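Local coordinates for protein PES4 (Saccharomyces cerevisiae, PDB 6EXX) that probably binds RNA, including poly(A), poly(U) and mRNA 3'-untranslated regions, and is represented here by its fourth RNA recognition motif, at residues L22-I33 with I49-I60. Numbering follows the deposited sequence.
Sequences LCHQENIRPFKI and IKFRNFEDATRI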
loop_
_atom_site.group_PDB
_atom_site.type_symbol
_atom_site.label_atom_id
_atom_site.label_comp_id
_atom_site.label_asym_id
_atom_site.label_seq_id
_atom_site.Cartn_x
_atom_site.Cartn_y
_atom_site.Cartn_z
ATOM N N LEU A 22 -2.023 6.355 6.778
ATOM C CA LEU A 22 -0.590 6.541 6.564
ATOM C C LEU A 22 -0.326 7.730 5.653
ATOM O O LEU A 22 0.566 8.537 5.908
ATOM C CB LEU A 22 0.035 5.292 5.961
ATOM C CG LEU A 22 0.046 4.039 6.835
ATOM C CD1 LEU A 22 0.681 2.877 6.092
ATOM C CD2 LEU A 22 0.738 4.268 8.174
ATOM N N CYS A 23 -1.111 7.845 4.587
ATOM C CA CYS A 23 -0.945 8.962 3.674
ATOM C C CYS A 23 -1.263 10.284 4.384
ATOM O O CYS A 23 -0.509 11.248 4.267
ATOM C CB CYS A 23 -1.825 8.773 2.437
ATOM S SG CYS A 23 -1.266 7.451 1.340
ATOM N N HIS A 24 -2.359 10.325 5.136
ATOM C CA HIS A 24 -2.712 11.526 5.889
ATOM C C HIS A 24 -1.598 11.918 6.858
ATOM O O HIS A 24 -1.282 13.096 7.013
ATOM C CB HIS A 24 -4.015 11.316 6.671
ATOM C CG HIS A 24 -5.256 11.443 5.847
ATOM N ND1 HIS A 24 -6.438 10.816 6.189
ATOM C CD2 HIS A 24 -5.513 12.135 4.714
ATOM C CE1 HIS A 24 -7.362 11.107 5.292
ATOM N NE2 HIS A 24 -6.827 11.903 4.384
ATOM N N GLN A 25 -1.002 10.931 7.516
ATOM C CA GLN A 25 0.038 11.212 8.503
ATOM C C GLN A 25 1.276 11.839 7.865
ATOM O O GLN A 25 2.027 12.545 8.531
ATOM C CB GLN A 25 0.400 9.944 9.281
ATOM C CG GLN A 25 -0.687 9.496 10.254
ATOM C CD GLN A 25 -0.953 10.528 11.318
ATOM O OE1 GLN A 25 -2.052 11.080 11.419
ATOM N NE2 GLN A 25 0.062 10.810 12.113
ATOM N N GLU A 26 1.471 11.584 6.572
ATOM C CA GLU A 26 2.592 12.124 5.806
ATOM C C GLU A 26 2.212 13.358 4.984
ATOM O O GLU A 26 3.026 13.860 4.216
ATOM C CB GLU A 26 3.147 11.043 4.880
ATOM C CG GLU A 26 4.023 10.029 5.573
ATOM C CD GLU A 26 5.371 10.607 6.001
ATOM O OE1 GLU A 26 5.778 11.669 5.473
ATOM O OE2 GLU A 26 6.026 10.011 6.886
ATOM N N ASN A 27 0.981 13.845 5.139
ATOM C CA ASN A 27 0.490 14.967 4.344
ATOM C C ASN A 27 0.585 14.671 2.849
ATOM O O ASN A 27 0.930 15.540 2.052
ATOM C CB ASN A 27 1.250 16.254 4.677
ATOM C CG ASN A 27 0.601 17.484 4.084
ATOM O OD1 ASN A 27 -0.622 17.607 4.057
ATOM N ND2 ASN A 27 1.417 18.387 3.569
ATOM N N ILE A 28 0.269 13.432 2.486
ATOM C CA ILE A 28 0.284 12.980 1.099
ATOM C C ILE A 28 -1.134 12.755 0.614
ATOM O O ILE A 28 -1.933 12.118 1.303
ATOM C CB ILE A 28 1.084 11.671 0.959
ATOM C CG1 ILE A 28 2.570 11.962 1.163
ATOM C CG2 ILE A 28 0.832 11.000 -0.399
ATOM C CD1 ILE A 28 3.417 10.747 1.328
ATOM N N ARG A 29 -1.434 13.276 -0.575
ATOM C CA ARG A 29 -2.718 13.073 -1.226
ATOM C C ARG A 29 -2.516 12.174 -2.440
ATOM O O ARG A 29 -2.115 12.643 -3.502
ATOM C CB ARG A 29 -3.304 14.416 -1.665
ATOM C CG ARG A 29 -3.528 15.387 -0.516
ATOM C CD ARG A 29 -4.177 16.681 -0.983
ATOM N NE ARG A 29 -3.351 17.397 -1.951
ATOM C CZ ARG A 29 -3.728 17.689 -3.191
ATOM N NH1 ARG A 29 -4.929 17.328 -3.626
ATOM N NH2 ARG A 29 -2.906 18.343 -3.999
ATOM N N PRO A 30 -2.770 10.868 -2.282
ATOM C CA PRO A 30 -2.646 9.977 -3.433
ATOM C C PRO A 30 -3.756 10.258 -4.431
ATOM O O PRO A 30 -4.800 10.793 -4.063
ATOM C CB PRO A 30 -2.816 8.588 -2.818
ATOM C CG PRO A 30 -3.680 8.821 -1.626
ATOM C CD PRO A 30 -3.291 10.168 -1.096
ATOM N N PHE A 31 -3.525 9.908 -5.687
ATOM C CA PHE A 31 -4.594 9.925 -6.671
ATOM C C PHE A 31 -5.625 8.844 -6.344
ATOM O O PHE A 31 -6.823 9.063 -6.513
ATOM C CB PHE A 31 -4.051 9.698 -8.083
ATOM C CG PHE A 31 -3.454 10.919 -8.733
ATOM C CD1 PHE A 31 -4.050 12.162 -8.620
ATOM C CD2 PHE A 31 -2.313 10.806 -9.514
ATOM C CE1 PHE A 31 -3.504 13.268 -9.247
ATOM C CE2 PHE A 31 -1.770 11.910 -10.141
ATOM C CZ PHE A 31 -2.360 13.136 -10.001
ATOM N N LYS A 32 -5.166 7.676 -5.893
ATOM C CA LYS A 32 -6.076 6.562 -5.645
ATOM C C LYS A 32 -5.449 5.555 -4.694
ATOM O O LYS A 32 -4.294 5.200 -4.857
ATOM C CB LYS A 32 -6.410 5.856 -6.966
ATOM C CG LYS A 32 -7.475 4.768 -6.851
ATOM C CD LYS A 32 -8.873 5.369 -6.792
ATOM C CE LYS A 32 -9.953 4.299 -6.824
ATOM N NZ LYS A 32 -10.044 3.559 -5.536
ATOM N N ILE A 33 -6.231 5.088 -3.726
ATOM C CA ILE A 33 -5.893 3.903 -2.945
ATOM C C ILE A 33 -6.910 2.856 -3.338
ATOM O O ILE A 33 -8.106 3.101 -3.234
ATOM C CB ILE A 33 -5.983 4.149 -1.433
ATOM C CG1 ILE A 33 -4.985 5.228 -1.035
ATOM C CG2 ILE A 33 -5.731 2.851 -0.665
ATOM C CD1 ILE A 33 -5.075 5.657 0.424
ATOM N N ILE A 49 -1.439 1.840 -4.597
ATOM C CA ILE A 49 -1.639 3.249 -4.331
ATOM C C ILE A 49 -0.977 4.005 -5.471
ATOM O O ILE A 49 0.213 3.811 -5.753
ATOM C CB ILE A 49 -1.044 3.714 -2.986
ATOM C CG1 ILE A 49 -1.558 2.843 -1.829
ATOM C CG2 ILE A 49 -1.379 5.183 -2.780
ATOM C CD1 ILE A 49 -0.835 3.109 -0.514
ATOM N N LYS A 50 -1.752 4.866 -6.124
ATOM C CA LYS A 50 -1.254 5.681 -7.221
ATOM C C LYS A 50 -0.972 7.062 -6.668
ATOM O O LYS A 50 -1.884 7.738 -6.196
ATOM C CB LYS A 50 -2.273 5.780 -8.353
ATOM C CG LYS A 50 -1.728 6.510 -9.577
ATOM C CD LYS A 50 -2.801 6.943 -10.567
ATOM C CE LYS A 50 -3.652 5.807 -11.057
ATOM N NZ LYS A 50 -4.645 6.325 -12.035
ATOM N N PHE A 51 0.295 7.458 -6.724
ATOM C CA PHE A 51 0.748 8.741 -6.201
ATOM C C PHE A 51 0.979 9.759 -7.313
ATOM O O PHE A 51 1.214 9.406 -8.470
ATOM C CB PHE A 51 2.051 8.563 -5.423
ATOM C CG PHE A 51 1.920 7.691 -4.211
ATOM C CD1 PHE A 51 1.490 8.224 -3.006
ATOM C CD2 PHE A 51 2.239 6.346 -4.268
ATOM C CE1 PHE A 51 1.391 7.434 -1.887
ATOM C CE2 PHE A 51 2.132 5.558 -3.146
ATOM C CZ PHE A 51 1.703 6.100 -1.962
ATOM N N ARG A 52 0.929 11.032 -6.938
ATOM C CA ARG A 52 1.151 12.122 -7.873
ATOM C C ARG A 52 2.591 12.218 -8.358
ATOM O O ARG A 52 2.837 12.746 -9.439
ATOM C CB ARG A 52 0.749 13.440 -7.221
ATOM C CG ARG A 52 -0.696 13.496 -6.811
ATOM C CD ARG A 52 -0.955 14.631 -5.831
ATOM N NE ARG A 52 -2.351 14.656 -5.404
ATOM C CZ ARG A 52 -3.328 15.272 -6.057
ATOM N NH1 ARG A 52 -3.079 15.932 -7.180
ATOM N NH2 ARG A 52 -4.562 15.229 -5.581
ATOM N N ASN A 53 3.531 11.733 -7.557
ATOM C CA ASN A 53 4.938 11.826 -7.905
ATOM C C ASN A 53 5.735 10.809 -7.100
ATOM O O ASN A 53 5.216 10.170 -6.176
ATOM C CB ASN A 53 5.470 13.248 -7.687
ATOM C CG ASN A 53 5.161 13.777 -6.311
ATOM O OD1 ASN A 53 5.537 13.177 -5.304
ATOM N ND2 ASN A 53 4.465 14.909 -6.256
ATOM N N PHE A 54 7.001 10.658 -7.458
ATOM C CA PHE A 54 7.852 9.655 -6.845
ATOM C C PHE A 54 8.206 10.038 -5.414
ATOM O O PHE A 54 8.429 9.173 -4.583
ATOM C CB PHE A 54 9.118 9.470 -7.682
ATOM C CG PHE A 54 9.928 8.275 -7.288
ATOM C CD1 PHE A 54 9.410 6.992 -7.412
ATOM C CD2 PHE A 54 11.207 8.428 -6.786
ATOM C CE1 PHE A 54 10.157 5.888 -7.047
ATOM C CE2 PHE A 54 11.967 7.326 -6.429
ATOM C CZ PHE A 54 11.439 6.055 -6.555
ATOM N N GLU A 55 8.270 11.335 -5.138
ATOM C CA GLU A 55 8.569 11.824 -3.799
ATOM C C GLU A 55 7.526 11.339 -2.791
ATOM O O GLU A 55 7.868 10.826 -1.727
ATOM C CB GLU A 55 8.634 13.354 -3.805
ATOM C CG GLU A 55 9.877 13.932 -4.476
ATOM C CD GLU A 55 9.833 13.914 -5.995
ATOM O OE1 GLU A 55 8.734 13.835 -6.582
ATOM O OE2 GLU A 55 10.921 14.009 -6.612
ATOM N N ASP A 56 6.251 11.500 -3.123
ATOM C CA ASP A 56 5.186 11.001 -2.259
ATOM C C ASP A 56 5.267 9.486 -2.115
ATOM O O ASP A 56 5.167 8.936 -1.009
ATOM C CB ASP A 56 3.810 11.350 -2.827
ATOM C CG ASP A 56 3.446 12.820 -2.671
ATOM O OD1 ASP A 56 4.199 13.578 -2.010
ATOM O OD2 ASP A 56 2.385 13.210 -3.211
ATOM N N ALA A 57 5.412 8.795 -3.237
ATOM C CA ALA A 57 5.450 7.343 -3.206
ATOM C C ALA A 57 6.580 6.820 -2.322
ATOM O O ALA A 57 6.415 5.833 -1.609
ATOM C CB ALA A 57 5.578 6.791 -4.611
ATOM N N THR A 58 7.727 7.478 -2.383
ATOM C CA THR A 58 8.904 7.087 -1.620
ATOM C C THR A 58 8.596 6.957 -0.132
ATOM O O THR A 58 9.006 5.992 0.510
ATOM C CB THR A 58 10.014 8.142 -1.832
ATOM O OG1 THR A 58 10.517 8.040 -3.165
ATOM C CG2 THR A 58 11.164 7.969 -0.858
ATOM N N ARG A 59 7.918 7.954 0.424
ATOM C CA ARG A 59 7.707 7.955 1.859
ATOM C C ARG A 59 6.828 6.788 2.304
ATOM O O ARG A 59 7.088 6.152 3.332
ATOM C CB ARG A 59 7.134 9.296 2.320
ATOM C CG ARG A 59 7.995 10.481 1.894
ATOM C CD ARG A 59 8.004 11.633 2.890
ATOM N NE ARG A 59 6.728 12.339 2.961
ATOM C CZ ARG A 59 6.297 13.227 2.067
ATOM N NH1 ARG A 59 7.016 13.521 0.991
ATOM N NH2 ARG A 59 5.125 13.820 2.254
ATOM N N ILE A 60 5.798 6.483 1.526
ATOM C CA ILE A 60 4.910 5.381 1.863
ATOM C C ILE A 60 5.570 4.022 1.571
ATOM O O ILE A 60 5.443 3.083 2.359
ATOM C CB ILE A 60 3.550 5.542 1.148
ATOM C CG1 ILE A 60 2.884 6.868 1.546
ATOM C CG2 ILE A 60 2.647 4.362 1.436
ATOM C CD1 ILE A 60 2.668 7.040 3.032
HETATM O O HOH W 1 2.874 15.804 0.027
HETATM O O HOH W 2 0.455 11.571 -4.180
HETATM O O HOH W 3 0.638 14.768 -1.931
#
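The backbone carbonyl oxygen of R29 is gripped by two donors: R52 NE lies 2.8 Å from R29 O, and a water that also joins R52 N to D56 OD2 supplies the second bond. A further water ties R29 N to the same carboxylate oxygen, while D56 CB packs on I28 CG2. Beyond NE, the R52 guanidinium is sandwiched. One face carries the guanidinium of R29, its plane turned 34° away, with R29 NH1 and R52 NH2, both donors, at 2.9 Å, like charges close together without a hydrogen bond. The other face meets F31 CE1, while R52 CG sits over the centre of the F31 ring, 3.7 Å from its centroid, in a CH-pi contact. Just past helix 16-25, at its Schellman motif, E26 is gripped side-on by R59 of helix 54-64, the arginine chain bent at chi2 and chi3 (-146° and -70°): R59 NE makes a salt bridge of 2.8 Å to E26 OE1, approaching from above the carboxylate plane, and NH2 donates to E26 O at 2.9 Å. I28 CD1 covers one face of that guanidinium. Deeper in, I28 CG2 meets the F51 ring at its edge, 3.9 Å from F51 CD1, and C23 SG approaches the same ring obliquely. The pairing of K32 with K50 begins at a classic beta bulge, where F31 and K32 both face K50; K50 N donates to K32 O at 2.9 Å. The contact thus joins these helices to edge strand 32-39 and strand 44-51 on one sheet face, as in the βαββαβ fold of an RNA recognition motif.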